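Local coordinates for cellulose biosynthesis protein BcsG (Salmonella typhimurium LT2, PDB 5OLT) that is required for bacterial cellulose biosynthesis, its extramembrane domain being a zinc-bearing member of the alkaline phosphatase family, at residues N29-L34 with Y370-G375; T36-E41 with V354-N359; Q57-L62 with K332-D337; V325-D330 with N342-N347. One frame throughout, in Å; residues are numbered along the deposited sequence.

Overall arrangement
The contacts on the extramembrane domain of BcsG fall into two pairs that do not touch each other. Contacts 1 and 2 share helix 27-42 and seat it on the four-stranded antiparallel sheet near the C-terminus; contact 2 is buried, with a CH-pi contact and a phenol-carboxylate bond, whereas contact 1 is partly buried and adds an arginine-amide bond and water bridges. About 43 Å from the centre of contact 1 lies that of contact 3, partly buried, where strand 60-66 of the large mixed sheet meets a loop through aromatic packing without cross-segment hydrogen bonds. Contact 4, a surface contact of two helix ends, touches contact 3 and relies on one arginine gripping backbone carbonyls.

Contact 1. Residues N29-L34 with Y370-G375; sequences NLNAWL and YVRLNG
The CD2 methyl of Leu30 sits over one face of the Tyr370 ring, 3.9 Å from its centroid and displaced toward the rim at CG, from which CD2 is 3.6 Å away; this CH-pi contact is the apolar half of the interface. At the polar end NH1 of Arg372 donates to OD1 of Asn31 at 2.9 Å, and the same oxygen also accepts from NE1 of Trp378. OD1 lies in the guanidinium plane, yet NH1 approaches from above the amide plane of Asn31, and the two planes stand 61° apart. Close by, CD2 of Leu34 packs 3.5 Å from NH2 of Arg372, so the guanidinium has a methyl close to NH2 and an amide oxygen at its edge.

The contact belongs to a helix-on-sheet packing: helix 27-42 crosses strand 368-373 of the C-terminal antiparallel sheet almost at a right angle, 86° between the short segments. Arg372 leaves its strand with CG anti to the backbone N, and a bend at chi3 (69°) swings the guanidinium across the end of Asn31. Two waters widen the polar link. One donates to the backbone O of Asn31 and accepts from NH1 of Arg372, while the other accepts from ND2 of Asn31 and donates to O of Gly375. Both ends of the Asn31 amide are therefore engaged, which should fix its rotation. In the next shell Ile363 and Tyr365 of strand 360-365 pack against Leu30.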
loop_
_atom_site.group_PDB
_atom_site.type_symbol
_atom_site.label_atom_id
_atom_site.label_comp_id
_atom_site.label_asym_id
_atom_site.label_seq_id
_atom_site.Cartn_x
_atom_site.Cartn_y
_atom_site.Cartn_z
ATOM N N ASN A 29 3.830 4.490 -29.803
ATOM C CA ASN A 29 4.416 5.369 -28.780
ATOM C C ASN A 29 4.010 4.972 -27.370
ATOM O O ASN A 29 4.827 5.093 -26.458
ATOM C CB ASN A 29 4.134 6.847 -29.030
ATOM C CG ASN A 29 4.899 7.378 -30.238
ATOM O OD1 ASN A 29 4.473 8.357 -30.863
ATOM N ND2 ASN A 29 5.994 6.745 -30.564
ATOM N N LEU A 30 2.767 4.511 -27.184
ATOM C CA LEU A 30 2.346 4.094 -25.843
ATOM C C LEU A 30 3.023 2.778 -25.486
ATOM O O LEU A 30 3.473 2.625 -24.346
ATOM C CB LEU A 30 0.818 3.974 -25.759
ATOM C CG LEU A 30 0.081 5.262 -25.352
ATOM C CD1 LEU A 30 0.334 6.466 -26.218
ATOM C CD2 LEU A 30 -1.407 4.919 -25.341
ATOM N N ASN A 31 3.194 1.873 -26.462
ATOM C CA ASN A 31 3.951 0.640 -26.214
ATOM C C ASN A 31 5.399 0.981 -25.822
ATOM O O ASN A 31 5.965 0.431 -24.855
ATOM C CB ASN A 31 3.978 -0.249 -27.487
ATOM C CG ASN A 31 2.730 -1.078 -27.662
ATOM O OD1 ASN A 31 1.920 -1.245 -26.737
ATOM N ND2 ASN A 31 2.582 -1.656 -28.841
ATOM N N ALA A 32 6.011 1.901 -26.570
ATOM C CA ALA A 32 7.389 2.292 -26.286
ATOM C C ALA A 32 7.493 2.947 -24.895
ATOM O O ALA A 32 8.434 2.683 -24.153
ATOM C CB ALA A 32 7.927 3.214 -27.360
ATOM N N TRP A 33 6.522 3.815 -24.561
ATOM C CA TRP A 33 6.499 4.444 -23.250
ATOM C C TRP A 33 6.457 3.381 -22.134
ATOM O O TRP A 33 7.212 3.495 -21.149
ATOM C CB TRP A 33 5.325 5.435 -23.123
ATOM C CG TRP A 33 5.375 6.140 -21.812
ATOM C CD1 TRP A 33 6.037 7.289 -21.526
ATOM C CD2 TRP A 33 4.796 5.689 -20.573
ATOM N NE1 TRP A 33 5.926 7.578 -20.192
ATOM C CE2 TRP A 33 5.161 6.619 -19.585
ATOM C CE3 TRP A 33 3.993 4.580 -20.212
ATOM C CZ2 TRP A 33 4.757 6.482 -18.245
ATOM C CZ3 TRP A 33 3.606 4.439 -18.875
ATOM C CH2 TRP A 33 3.984 5.382 -17.917
ATOM N N LEU A 34 5.605 2.369 -22.309
ATOM C CA LEU A 34 5.520 1.341 -21.280
ATOM C C LEU A 34 6.845 0.587 -21.103
ATOM O O LEU A 34 7.258 0.309 -19.978
ATOM C CB LEU A 34 4.358 0.395 -21.562
ATOM C CG LEU A 34 4.073 -0.694 -20.504
ATOM C CD1 LEU A 34 3.579 -0.061 -19.181
ATOM C CD2 LEU A 34 3.056 -1.696 -21.014
ATOM N N TYR A 370 -5.616 5.097 -20.864
ATOM C CA TYR A 370 -5.677 4.121 -21.984
ATOM C C TYR A 370 -5.550 2.739 -21.435
ATOM O O TYR A 370 -4.896 2.540 -20.396
ATOM C CB TYR A 370 -4.499 4.344 -22.943
ATOM C CG TYR A 370 -4.567 5.658 -23.682
ATOM C CD1 TYR A 370 -4.080 6.829 -23.102
ATOM C CD2 TYR A 370 -5.152 5.731 -24.963
ATOM C CE1 TYR A 370 -4.147 8.056 -23.768
ATOM C CE2 TYR A 370 -5.226 6.955 -25.636
ATOM C CZ TYR A 370 -4.701 8.100 -25.043
ATOM O OH TYR A 370 -4.755 9.300 -25.695
ATOM N N VAL A 371 -6.155 1.775 -22.129
ATOM C CA VAL A 371 -6.056 0.385 -21.759
ATOM C C VAL A 371 -5.510 -0.455 -22.926
ATOM O O VAL A 371 -5.905 -0.227 -24.083
ATOM C CB VAL A 371 -7.415 -0.167 -21.211
ATOM C CG1 VAL A 371 -8.556 -0.057 -22.212
ATOM C CG2 VAL A 371 -7.255 -1.603 -20.736
ATOM N N ARG A 372 -4.657 -1.425 -22.600
ATOM C CA ARG A 372 -4.164 -2.409 -23.582
ATOM C C ARG A 372 -4.558 -3.785 -23.122
ATOM O O ARG A 372 -4.216 -4.216 -22.015
ATOM C CB ARG A 372 -2.644 -2.347 -23.688
ATOM C CG ARG A 372 -2.155 -3.173 -24.875
ATOM C CD ARG A 372 -0.651 -3.108 -25.028
ATOM N NE ARG A 372 0.013 -3.812 -23.935
ATOM C CZ ARG A 372 1.324 -3.751 -23.699
ATOM N NH1 ARG A 372 2.109 -2.951 -24.455
ATOM N NH2 ARG A 372 1.836 -4.468 -22.707
ATOM N N LEU A 373 -5.330 -4.460 -23.967
ATOM C CA LEU A 373 -5.776 -5.823 -23.673
ATOM C C LEU A 373 -4.808 -6.798 -24.351
ATOM O O LEU A 373 -4.619 -6.751 -25.576
ATOM C CB LEU A 373 -7.235 -5.982 -24.149
ATOM C CG LEU A 373 -8.209 -4.940 -23.560
ATOM C CD1 LEU A 373 -9.565 -5.008 -24.202
ATOM C CD2 LEU A 373 -8.313 -5.069 -22.029
ATOM N N ASN A 374 -4.140 -7.623 -23.536
ATOM C CA ASN A 374 -3.304 -8.734 -23.974
ATOM C C ASN A 374 -2.252 -8.349 -24.967
ATOM O O ASN A 374 -1.973 -9.117 -25.901
ATOM C CB ASN A 374 -4.183 -9.882 -24.536
ATOM C CG ASN A 374 -5.200 -10.393 -23.509
ATOM O OD1 ASN A 374 -4.805 -10.886 -22.442
ATOM N ND2 ASN A 374 -6.518 -10.279 -23.821
ATOM N N GLY A 375 -1.660 -7.166 -24.800
ATOM C CA GLY A 375 -0.554 -6.800 -25.670
ATOM C C GLY A 375 -0.960 -6.272 -27.038
ATOM O O GLY A 375 -0.081 -5.935 -27.832
HETATM O O HOH W 1 4.932 -2.296 -24.524
HETATM O O HOH W 2 0.466 -3.640 -29.244
#

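Contact 2. Residues T36-E41 with V354-N359; sequences TFYAAE and VSENAN
Val354 places its CG2 methyl over the centre of the Phe37 ring, 3.7 Å from the centroid, in a CH-pi contact 9° off the ring normal. The ring reaches it because CG of Phe37 is anti to the backbone N (chi1 169°), sending the aromatic group off the helix toward the valine. The opposite face of the same ring is covered by CG of Glu41, one helical turn on, so the phenyl group is sandwiched between two aliphatic carbons.

Tyr38 takes a different course. With CG beside its backbone N, its long side chain carries the hydroxyl to Glu356, whose chain extends beyond CG to meet it from the opposite direction. OH of Tyr38 donates to OE2 of Glu356 at 2.5 Å, a short bond. OE2 lies in the plane of the tyrosine ring, but the hydroxyl comes in from above the carboxylate plane, the two flat groups being 52° apart. The other carboxylate oxygen, OE1, accepts from the backbone N of His119, so both oxygens of this buried acid have a donor.

Helix 27-42 thus lies against strand 355-357, at an edge of the antiparallel sheet, and against the residue leading into it, Val354, which also touches Trp33 and Leu34 of that helix and Val361 and Ile363 of strand 360-365.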
loop_
_atom_site.group_PDB
_atom_site.type_symbol
_atom_site.label_atom_id
_atom_site.label_comp_id
_atom_site.label_asym_id
_atom_site.label_seq_id
_atom_site.Cartn_x
_atom_site.Cartn_y
_atom_site.Cartn_z
ATOM N N THR A 36 9.738 1.790 -21.722
ATOM C CA THR A 36 10.629 2.789 -21.082
ATOM C C THR A 36 10.372 2.841 -19.569
ATOM O O THR A 36 11.311 2.869 -18.784
ATOM C CB THR A 36 10.457 4.159 -21.739
ATOM O OG1 THR A 36 10.799 4.008 -23.114
ATOM C CG2 THR A 36 11.383 5.195 -21.109
ATOM N N PHE A 37 9.083 2.800 -19.197
ATOM C CA PHE A 37 8.708 2.734 -17.787
ATOM C C PHE A 37 9.281 1.467 -17.130
ATOM O O PHE A 37 9.910 1.543 -16.081
ATOM C CB PHE A 37 7.175 2.807 -17.682
ATOM C CG PHE A 37 6.612 2.486 -16.300
ATOM C CD1 PHE A 37 6.533 3.463 -15.312
ATOM C CD2 PHE A 37 6.149 1.208 -16.007
ATOM C CE1 PHE A 37 6.000 3.176 -14.046
ATOM C CE2 PHE A 37 5.641 0.899 -14.747
ATOM C CZ PHE A 37 5.547 1.890 -13.774
ATOM N N TYR A 38 9.114 0.298 -17.763
ATOM C CA TYR A 38 9.622 -0.923 -17.163
ATOM C C TYR A 38 11.136 -0.852 -16.980
ATOM O O TYR A 38 11.650 -1.291 -15.969
ATOM C CB TYR A 38 9.306 -2.146 -18.025
ATOM C CG TYR A 38 7.857 -2.585 -18.062
ATOM C CD1 TYR A 38 7.002 -2.473 -16.936
ATOM C CD2 TYR A 38 7.330 -3.164 -19.233
ATOM C CE1 TYR A 38 5.664 -2.933 -17.013
ATOM C CE2 TYR A 38 6.018 -3.604 -19.305
ATOM C CZ TYR A 38 5.200 -3.505 -18.202
ATOM O OH TYR A 38 3.917 -3.962 -18.297
ATOM N N ALA A 39 11.839 -0.311 -17.992
ATOM C CA ALA A 39 13.313 -0.223 -17.916
ATOM C C ALA A 39 13.720 0.664 -16.764
ATOM O O ALA A 39 14.602 0.299 -15.997
ATOM C CB ALA A 39 13.875 0.299 -19.224
ATOM N N ALA A 40 13.065 1.826 -16.636
ATOM C CA ALA A 40 13.449 2.752 -15.573
ATOM C C ALA A 40 13.146 2.140 -14.212
ATOM O O ALA A 40 13.927 2.264 -13.263
ATOM C CB ALA A 40 12.743 4.066 -15.727
ATOM N N GLU A 41 11.983 1.505 -14.093
ATOM C CA GLU A 41 11.584 0.958 -12.795
ATOM C C GLU A 41 12.508 -0.144 -12.312
ATOM O O GLU A 41 12.751 -0.294 -11.115
ATOM C CB GLU A 41 10.154 0.432 -12.884
ATOM C CG GLU A 41 9.094 1.528 -12.951
ATOM C CD GLU A 41 9.097 2.420 -11.722
ATOM O OE1 GLU A 41 9.018 1.870 -10.613
ATOM O OE2 GLU A 41 9.145 3.646 -11.904
ATOM N N VAL A 354 0.686 3.282 -13.469
ATOM C CA VAL A 354 0.549 2.151 -14.381
ATOM C C VAL A 354 -0.036 1.013 -13.566
ATOM O O VAL A 354 0.432 0.734 -12.458
ATOM C CB VAL A 354 1.931 1.738 -14.919
ATOM C CG1 VAL A 354 1.835 0.441 -15.731
ATOM C CG2 VAL A 354 2.539 2.898 -15.727
ATOM N N SER A 355 -1.063 0.353 -14.098
ATOM C CA SER A 355 -1.690 -0.744 -13.366
ATOM C C SER A 355 -1.896 -1.928 -14.288
ATOM O O SER A 355 -2.155 -1.743 -15.498
ATOM C CB SER A 355 -3.051 -0.314 -12.804
ATOM O OG SER A 355 -2.880 0.799 -11.947
ATOM N N GLU A 356 -1.779 -3.121 -13.729
ATOM C CA GLU A 356 -1.902 -4.323 -14.539
ATOM C C GLU A 356 -2.532 -5.436 -13.823
ATOM O O GLU A 356 -2.379 -5.585 -12.608
ATOM C CB GLU A 356 -0.506 -4.888 -14.918
ATOM C CG GLU A 356 0.445 -3.911 -15.470
ATOM C CD GLU A 356 1.680 -4.555 -16.046
ATOM O OE1 GLU A 356 1.712 -5.780 -16.427
ATOM O OE2 GLU A 356 2.609 -3.758 -16.136
ATOM N N ASN A 357 -3.257 -6.242 -14.605
ATOM C CA ASN A 357 -3.608 -7.614 -14.205
ATOM C C ASN A 357 -3.023 -8.499 -15.329
ATOM O O ASN A 357 -2.453 -7.971 -16.273
ATOM C CB ASN A 357 -5.128 -7.772 -14.069
ATOM C CG ASN A 357 -5.750 -6.803 -13.060
ATOM O OD1 ASN A 357 -5.152 -6.447 -12.042
ATOM N ND2 ASN A 357 -6.990 -6.426 -13.313
ATOM N N ALA A 358 -3.185 -9.821 -15.265
ATOM C CA ALA A 358 -2.593 -10.725 -16.281
ATOM C C ALA A 358 -2.907 -10.299 -17.701
ATOM O O ALA A 358 -2.046 -10.371 -18.587
ATOM C CB ALA A 358 -3.015 -12.169 -16.072
ATOM N N ASN A 359 -4.111 -9.778 -17.895
ATOM C CA ASN A 359 -4.575 -9.570 -19.252
ATOM C C ASN A 359 -4.680 -8.135 -19.728
ATOM O O ASN A 359 -5.050 -7.874 -20.861
ATOM C CB ASN A 359 -5.955 -10.228 -19.386
ATOM C CG ASN A 359 -5.916 -11.739 -19.286
ATOM O OD1 ASN A 359 -6.011 -12.330 -18.197
ATOM N ND2 ASN A 359 -5.855 -12.384 -20.446
#

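Contact 3. Residues Q57-L62 with K332-D337; sequences QPFDLL and KLFTED
Phe59 holds CG between its backbone N and its carbonyl carbon (chi1 70°), whereas Phe334 has CG beside its N and anti to the carbonyl carbon (chi1 -67°); together these torsions bring the two rings into contact. The setting is the entry to strand 60-66, an interior strand of the large mixed sheet of this alkaline phosphatase family fold, where the residues just ahead of the strand meet the loop between helices 318-328 and 341-345.

The rings meet obliquely, with planes 37° apart and centroids separated by 5.0 Å, and form neither a stack nor an edge-to-face pair. One corner of Phe334 does most of the touching: CE2 stands over a face of the Phe59 ring, near the rim by CG and the CB attachment. Leu333 CD1 lies over the centre of a face of the Phe334 ring. Phe141 meets Phe59 edge-to-face, and Met260 of strand 259-265 packs on Phe59 as well, making the pair part of a wider packed cluster that Lys258 also touches.

Nearer the surface, Gln57 crosses Thr335 at about a right angle. In the conformer modelled here its chain bends at chi2, and CG packs beside the threonine, while the amide NE2 turns to the backbone O of Asp55. No hydrogen bond joins the two segments, which meet here by van der Waals packing alone. The threonine branches both take part: OG1 of Thr335 is 3.9 Å from CG of Gln57, and CG2 is 4.1 Å from that same carbon.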
loop_
_atom_site.group_PDB
_atom_site.type_symbol
_atom_site.label_atom_id
_atom_site.label_comp_id
_atom_site.label_asym_id
_atom_site.label_seq_id
_atom_site.Cartn_x
_atom_site.Cartn_y
_atom_site.Cartn_z
ATOM N N GLN A 57 17.115 2.949 17.647
ATOM C CA GLN A 57 16.004 2.811 18.579
ATOM C C GLN A 57 14.994 1.801 18.048
ATOM O O GLN A 57 14.504 1.964 16.921
ATOM C CB GLN A 57 15.331 4.166 18.781
ATOM C CG GLN A 57 16.283 5.217 19.312
ATOM C CD GLN A 57 16.819 4.860 20.687
ATOM O OE1 GLN A 57 16.052 4.674 21.616
ATOM N NE2 GLN A 57 18.134 4.734 20.809
ATOM N N PRO A 58 14.661 0.770 18.845
ATOM C CA PRO A 58 13.661 -0.234 18.428
ATOM C C PRO A 58 12.275 0.401 18.292
ATOM O O PRO A 58 11.909 1.315 19.036
ATOM C CB PRO A 58 13.648 -1.244 19.585
ATOM C CG PRO A 58 14.936 -1.037 20.298
ATOM C CD PRO A 58 15.254 0.409 20.158
ATOM N N PHE A 59 11.540 -0.076 17.310
ATOM C CA PHE A 59 10.137 0.282 17.149
ATOM C C PHE A 59 9.459 -0.831 16.361
ATOM O O PHE A 59 10.147 -1.722 15.833
ATOM C CB PHE A 59 9.995 1.633 16.423
ATOM C CG PHE A 59 10.379 1.600 14.952
ATOM C CD1 PHE A 59 11.724 1.669 14.558
ATOM C CD2 PHE A 59 9.389 1.468 13.960
ATOM C CE1 PHE A 59 12.070 1.640 13.212
ATOM C CE2 PHE A 59 9.748 1.468 12.603
ATOM C CZ PHE A 59 11.094 1.548 12.228
ATOM N N ASP A 60 8.129 -0.765 16.284
ATOM C CA ASP A 60 7.336 -1.719 15.507
ATOM C C ASP A 60 6.753 -1.071 14.260
ATOM O O ASP A 60 6.250 0.063 14.322
ATOM C CB ASP A 60 6.183 -2.278 16.343
ATOM C CG ASP A 60 6.635 -3.008 17.565
ATOM O OD1 ASP A 60 7.638 -3.739 17.469
ATOM O OD2 ASP A 60 5.954 -2.879 18.633
ATOM N N LEU A 61 6.870 -1.762 13.125
ATOM C CA LEU A 61 6.193 -1.385 11.870
ATOM C C LEU A 61 4.937 -2.233 11.722
ATOM O O LEU A 61 4.994 -3.462 11.864
ATOM C CB LEU A 61 7.121 -1.607 10.651
ATOM C CG LEU A 61 6.427 -1.448 9.290
ATOM C CD1 LEU A 61 6.050 0.000 9.038
ATOM C CD2 LEU A 61 7.315 -1.908 8.139
ATOM N N LEU A 62 3.806 -1.583 11.460
ATOM C CA LEU A 62 2.549 -2.350 11.240
ATOM C C LEU A 62 1.980 -1.880 9.909
ATOM O O LEU A 62 1.667 -0.696 9.759
ATOM C CB LEU A 62 1.573 -2.055 12.385
ATOM C CG LEU A 62 0.165 -2.591 12.223
ATOM C CD1 LEU A 62 0.132 -4.099 12.059
ATOM C CD2 LEU A 62 -0.684 -2.151 13.411
ATOM N N LYS A 332 15.478 6.676 14.915
ATOM C CA LYS A 332 15.924 7.911 15.563
ATOM C C LYS A 332 14.897 9.024 15.467
ATOM O O LYS A 332 14.852 9.890 16.328
ATOM C CB LYS A 332 17.294 8.326 15.045
ATOM C CG LYS A 332 18.374 7.350 15.488
ATOM C CD LYS A 332 19.743 7.769 14.959
ATOM C CE LYS A 332 20.789 6.785 15.420
ATOM N NZ LYS A 332 22.125 7.278 14.985
ATOM N N LEU A 333 14.035 8.981 14.455
ATOM C CA LEU A 333 13.024 10.023 14.384
ATOM C C LEU A 333 12.107 9.990 15.622
ATOM O O LEU A 333 11.524 11.024 15.960
ATOM C CB LEU A 333 12.281 10.052 13.041
ATOM C CG LEU A 333 11.434 8.886 12.626
ATOM C CD1 LEU A 333 10.145 8.869 13.397
ATOM C CD2 LEU A 333 11.086 8.976 11.142
ATOM N N PHE A 334 11.980 8.835 16.292
ATOM C CA PHE A 334 11.118 8.717 17.469
ATOM C C PHE A 334 11.654 9.418 18.711
ATOM O O PHE A 334 10.895 9.681 19.624
ATOM C CB PHE A 334 10.844 7.255 17.848
ATOM C CG PHE A 334 10.029 6.496 16.843
ATOM C CD1 PHE A 334 8.633 6.576 16.888
ATOM C CD2 PHE A 334 10.641 5.691 15.849
ATOM C CE1 PHE A 334 7.855 5.863 15.976
ATOM C CE2 PHE A 334 9.859 4.976 14.926
ATOM C CZ PHE A 334 8.457 5.077 14.992
ATOM N N THR A 335 12.955 9.704 18.734
ATOM C CA THR A 335 13.539 10.297 19.921
ATOM C C THR A 335 14.120 11.682 19.676
ATOM O O THR A 335 14.677 12.290 20.612
ATOM C CB THR A 335 14.599 9.356 20.531
ATOM O OG1 THR A 335 15.539 9.029 19.512
ATOM C CG2 THR A 335 13.953 8.084 21.058
ATOM N N GLU A 336 13.976 12.208 18.459
ATOM C CA GLU A 336 14.440 13.570 18.140
ATOM C C GLU A 336 13.610 14.611 18.883
ATOM O O GLU A 336 12.381 14.515 18.923
ATOM C CB GLU A 336 14.334 13.849 16.627
ATOM C CG GLU A 336 15.423 13.197 15.761
ATOM C CD GLU A 336 16.842 13.634 16.105
ATOM O OE1 GLU A 336 17.053 14.766 16.580
ATOM O OE2 GLU A 336 17.779 12.847 15.905
ATOM N N ASP A 337 14.267 15.628 19.446
ATOM C CA ASP A 337 13.519 16.715 20.085
ATOM C C ASP A 337 12.669 17.488 19.076
ATOM O O ASP A 337 11.623 18.025 19.422
ATOM C CB ASP A 337 14.489 17.725 20.734
ATOM C CG ASP A 337 15.387 17.111 21.825
ATOM O OD1 ASP A 337 14.960 16.185 22.558
ATOM O OD2 ASP A 337 16.540 17.591 21.972
#

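Contact 4. Residues V325-D330 with N342-N347; sequences VVRAVD and NKLTSN
Arg327 reaches across to backbone carbonyls at and beyond the end of helix 341-345 and grips one of them with two nitrogens. Both NH1 and NH2 donate to O of Ser346, NH1 at 2.9 Å and NH2 at 3.2 Å, with the oxygen in the guanidinium plane. NH2 approaches in the plane of the Ser346 carbonyl and NH1 is slightly tilted from it. NH1 has a second acceptor in O of Leu344, 2.8 Å away, but here the nitrogen stands well above the carbonyl plane and the N-H...O angle is 136°. A weak bond from NH2 to O of Asn347 completes the set.

Arg327 thus donates to carbonyls at the C-terminal end of a short helix, where the helix dipole would probably favour a positive charge. The chain is extended from CG to NE, which carries the charge outward to these oxygens, and NE makes a salt bridge to Glu323. Ser346 is braced within its own segment, its OG donating to O of Asn342 at 2.7 Å.

The apolar part is small. CD1 of Leu344 packs 3.8 Å from CB of Arg327, the two side chains running alongside one another and pointing opposite ways. Val325 of helix 318-328 packs on Leu136 of helix 132-138 and Met260 of strand 259-265, while Thr345 of helix 341-345 rests on strand 310-312.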
loop_
_atom_site.group_PDB
_atom_site.type_symbol
_atom_site.label_atom_id
_atom_site.label_comp_id
_atom_site.label_asym_id
_atom_site.label_seq_id
_atom_site.Cartn_x
_atom_site.Cartn_y
_atom_site.Cartn_z
ATOM N N VAL A 325 9.913 3.900 5.132
ATOM C CA VAL A 325 10.435 2.907 6.068
ATOM C C VAL A 325 11.948 3.053 6.241
ATOM O O VAL A 325 12.425 3.043 7.385
ATOM C CB VAL A 325 10.004 1.454 5.698
ATOM C CG1 VAL A 325 10.684 0.423 6.620
ATOM C CG2 VAL A 325 8.468 1.335 5.776
ATOM N N VAL A 326 12.709 3.171 5.156
ATOM C CA VAL A 326 14.137 3.264 5.381
ATOM C C VAL A 326 14.485 4.562 6.133
ATOM O O VAL A 326 15.373 4.523 6.994
ATOM C CB VAL A 326 14.919 3.044 4.080
ATOM C CG1 VAL A 326 14.967 4.294 3.235
ATOM C CG2 VAL A 326 16.312 2.525 4.359
ATOM N N ARG A 327 13.750 5.661 5.870
ATOM C CA ARG A 327 13.987 6.939 6.587
ATOM C C ARG A 327 13.744 6.769 8.079
ATOM O O ARG A 327 14.398 7.440 8.898
ATOM C CB ARG A 327 13.137 8.071 6.001
ATOM C CG ARG A 327 13.593 8.387 4.573
ATOM C CD ARG A 327 12.811 9.518 3.974
ATOM N NE ARG A 327 13.262 9.782 2.599
ATOM C CZ ARG A 327 12.844 10.829 1.884
ATOM N NH1 ARG A 327 12.012 11.723 2.409
ATOM N NH2 ARG A 327 13.247 10.983 0.627
ATOM N N ALA A 328 12.880 5.831 8.447
ATOM C CA ALA A 328 12.572 5.574 9.858
ATOM C C ALA A 328 13.349 4.444 10.479
ATOM O O ALA A 328 13.250 4.262 11.687
ATOM C CB ALA A 328 11.097 5.266 9.980
ATOM N N VAL A 329 14.078 3.651 9.669
ATOM C CA VAL A 329 14.482 2.306 10.136
ATOM C C VAL A 329 15.444 2.280 11.331
ATOM O O VAL A 329 15.394 1.335 12.127
ATOM C CB VAL A 329 15.021 1.406 8.962
ATOM C CG1 VAL A 329 16.447 1.790 8.580
ATOM C CG2 VAL A 329 14.920 -0.067 9.306
ATOM N N ASP A 330 16.244 3.342 11.474
ATOM C CA ASP A 330 17.111 3.438 12.661
ATOM C C ASP A 330 16.379 3.869 13.916
ATOM O O ASP A 330 16.960 3.927 14.984
ATOM C CB ASP A 330 18.375 4.283 12.402
ATOM C CG ASP A 330 18.082 5.755 12.122
ATOM O OD1 ASP A 330 16.954 6.244 12.389
ATOM O OD2 ASP A 330 19.018 6.439 11.657
ATOM N N ASN A 342 9.170 18.426 6.836
ATOM C CA ASN A 342 9.369 18.710 5.414
ATOM C C ASN A 342 10.360 17.816 4.771
ATOM O O ASN A 342 10.061 17.182 3.771
ATOM C CB ASN A 342 9.803 20.148 5.235
ATOM C CG ASN A 342 8.731 21.071 5.625
ATOM O OD1 ASN A 342 8.709 21.554 6.753
ATOM N ND2 ASN A 342 7.795 21.293 4.725
ATOM N N LYS A 343 11.536 17.717 5.355
ATOM C CA LYS A 343 12.584 16.867 4.799
ATOM C C LYS A 343 12.123 15.410 4.773
ATOM O O LYS A 343 12.324 14.724 3.767
ATOM C CB LYS A 343 13.862 17.005 5.627
ATOM C CG LYS A 343 15.052 16.250 5.068
ATOM C CD LYS A 343 16.254 16.528 5.932
ATOM C CE LYS A 343 17.493 15.884 5.368
ATOM N NZ LYS A 343 18.617 16.114 6.331
ATOM N N LEU A 344 11.484 14.958 5.852
ATOM C CA LEU A 344 11.022 13.565 5.932
ATOM C C LEU A 344 10.032 13.217 4.817
ATOM O O LEU A 344 10.025 12.073 4.367
ATOM C CB LEU A 344 10.394 13.294 7.295
ATOM C CG LEU A 344 9.856 11.869 7.553
ATOM C CD1 LEU A 344 10.979 10.837 7.457
ATOM C CD2 LEU A 344 9.243 11.834 8.942
ATOM N N THR A 345 9.220 14.176 4.406
ATOM C CA THR A 345 8.161 13.911 3.415
ATOM C C THR A 345 8.494 14.457 2.021
ATOM O O THR A 345 7.650 14.376 1.124
ATOM C CB THR A 345 6.804 14.482 3.876
ATOM O OG1 THR A 345 6.899 15.912 4.109
ATOM C CG2 THR A 345 6.316 13.791 5.147
ATOM N N SER A 346 9.708 14.987 1.830
ATOM C CA SER A 346 10.110 15.564 0.538
ATOM C C SER A 346 11.042 14.592 -0.215
ATOM O O SER A 346 11.682 13.707 0.372
ATOM C CB SER A 346 10.787 16.949 0.710
ATOM O OG SER A 346 9.807 17.898 1.152
ATOM N N ASN A 347 11.093 14.770 -1.540
ATOM C CA ASN A 347 11.941 13.950 -2.413
ATOM C C ASN A 347 11.646 12.462 -2.317
ATOM O O ASN A 347 12.525 11.635 -2.458
ATOM C CB ASN A 347 13.419 14.223 -2.152
ATOM C CG ASN A 347 13.709 15.699 -2.094
ATOM O OD1 ASN A 347 13.870 16.273 -1.004
ATOM N ND2 ASN A 347 13.674 16.341 -3.250
#